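Local structure of Ctr9 protein (Myceliophthora thermophila, 6AF0) at residues Arg827-Tyr832 with Ile861-Val866. The protein is a tetratricopeptide-repeat protein that probably binds the RNA polymerase II complex, the chain here being a long, largely helical piece of it. Residues are numbered along the deposited sequence; the frame is centred on the assembly and turned at random.
Sequences RNLDAY and IQIALV
Tyr832 lies alongside helix 850-869, its CB against Ile863 and its phenolic end against Val866. At that end, CZ rests 3.5 Å from CG2 of Val866, and the two side chains cross obliquely. At its root, CB of Tyr832 packs against CG1 of Ile863 at 3.7 Å, and CD1 of the same isoleucine reaches the tyrosine's own carbonyl oxygen. The isoleucine's other branch, CG2, lies anti to the backbone N (CG1 has chi1 -54°) and meets CD2 of Leu829 at 3.7 Å, the two side chains running at about a right angle. Gln862 adds a looser contact, its CB 4.2 Å from CE1 of Tyr832. No hydrogen bond links the segments, so the join is essentially apolar. It unites helix 829-845, whose start lies in the predicted TPR repeat 816-849, with helix 850-869, the next helix in the chain, side by side as in the helical packing of TPR proteins. Leu820 and Arg824 of helix 809-826 also touch the Tyr832 side chain. That helix closes in a Schellman motif at Arg827, whose NH1 forms a salt bridge with Glu874. Asn828 then N-caps the next helix, its OD1 accepting from Ala831 N at 2.7 Å with the donor above the carbonyl plane.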
# COMPACT_ATOMS: atom_id res chain seq x y z
N ARG A 827 19.88 -40.61 44.86
CA ARG A 827 20.95 -41.31 45.55
C ARG A 827 22.30 -40.76 45.11
O ARG A 827 23.26 -41.51 44.93
CB ARG A 827 20.86 -42.80 45.23
CG ARG A 827 20.45 -43.67 46.40
CD ARG A 827 21.67 -44.13 47.16
NE ARG A 827 21.33 -45.10 48.20
CZ ARG A 827 22.18 -45.95 48.75
NH1 ARG A 827 23.46 -45.97 48.38
NH2 ARG A 827 21.76 -46.79 49.68
N ASN A 828 22.37 -39.45 44.92
CA ASN A 828 23.54 -38.83 44.32
C ASN A 828 24.31 -38.01 45.36
O ASN A 828 23.79 -37.06 45.92
CB ASN A 828 23.13 -37.97 43.10
CG ASN A 828 24.32 -37.28 42.44
OD1 ASN A 828 25.10 -36.60 43.11
ND2 ASN A 828 24.46 -37.46 41.13
N LEU A 829 25.55 -38.40 45.62
CA LEU A 829 26.40 -37.63 46.53
C LEU A 829 26.59 -36.21 45.99
O LEU A 829 26.31 -35.23 46.67
CB LEU A 829 27.77 -38.30 46.76
CG LEU A 829 27.96 -39.00 48.11
CD1 LEU A 829 29.36 -39.56 48.24
CD2 LEU A 829 27.69 -38.05 49.26
N ASP A 830 27.02 -36.11 44.75
CA ASP A 830 27.38 -34.82 44.19
C ASP A 830 26.28 -33.80 44.39
O ASP A 830 26.56 -32.62 44.51
CB ASP A 830 27.75 -34.94 42.72
CG ASP A 830 28.98 -35.79 42.51
OD1 ASP A 830 29.97 -35.61 43.26
OD2 ASP A 830 28.96 -36.64 41.59
N ALA A 831 25.03 -34.27 44.45
CA ALA A 831 23.87 -33.41 44.71
C ALA A 831 23.79 -32.94 46.16
O ALA A 831 23.32 -31.84 46.44
CB ALA A 831 22.59 -34.13 44.34
N TYR A 832 24.21 -33.80 47.08
CA TYR A 832 24.35 -33.40 48.48
C TYR A 832 25.53 -32.46 48.62
O TYR A 832 25.45 -31.49 49.37
CB TYR A 832 24.59 -34.62 49.36
CG TYR A 832 23.40 -35.54 49.54
CD1 TYR A 832 22.45 -35.29 50.53
CD2 TYR A 832 23.26 -36.68 48.74
CE1 TYR A 832 21.37 -36.15 50.70
CE2 TYR A 832 22.18 -37.54 48.90
CZ TYR A 832 21.24 -37.27 49.88
OH TYR A 832 20.18 -38.12 50.06
N ILE A 861 24.83 -33.67 58.13
CA ILE A 861 24.29 -34.86 58.79
C ILE A 861 23.65 -35.79 57.75
O ILE A 861 23.77 -37.00 57.86
CB ILE A 861 23.27 -34.47 59.86
CG1 ILE A 861 23.95 -33.61 60.91
CG2 ILE A 861 22.70 -35.68 60.55
CD1 ILE A 861 23.04 -33.11 62.01
N GLN A 862 22.99 -35.23 56.75
CA GLN A 862 22.40 -36.07 55.70
C GLN A 862 23.46 -36.78 54.88
O GLN A 862 23.34 -37.96 54.61
CB GLN A 862 21.46 -35.27 54.81
CG GLN A 862 20.30 -34.67 55.59
CD GLN A 862 19.44 -35.72 56.27
OE1 GLN A 862 18.90 -36.59 55.60
NE2 GLN A 862 19.31 -35.63 57.59
N ILE A 863 24.52 -36.07 54.51
CA ILE A 863 25.62 -36.66 53.75
C ILE A 863 26.23 -37.80 54.58
O ILE A 863 26.54 -38.87 54.08
CB ILE A 863 26.72 -35.63 53.41
CG1 ILE A 863 26.11 -34.42 52.70
CG2 ILE A 863 27.79 -36.26 52.51
CD1 ILE A 863 27.09 -33.49 52.02
N ALA A 864 26.41 -37.54 55.86
CA ALA A 864 26.87 -38.55 56.78
C ALA A 864 25.97 -39.80 56.74
O ALA A 864 26.45 -40.94 56.68
CB ALA A 864 26.87 -37.97 58.18
N LEU A 865 24.67 -39.57 56.79
CA LEU A 865 23.70 -40.65 56.77
C LEU A 865 23.75 -41.46 55.47
O LEU A 865 23.85 -42.66 55.49
CB LEU A 865 22.31 -40.05 56.95
CG LEU A 865 21.38 -40.81 57.85
CD1 LEU A 865 21.96 -40.92 59.26
CD2 LEU A 865 20.06 -40.07 57.85
N VAL A 866 23.68 -40.79 54.34
CA VAL A 866 23.58 -41.49 53.07
C VAL A 866 24.84 -42.24 52.87
O VAL A 866 24.81 -43.38 52.45
CB VAL A 866 23.34 -40.52 51.88
CG1 VAL A 866 23.86 -41.11 50.57
CG2 VAL A 866 21.86 -40.20 51.74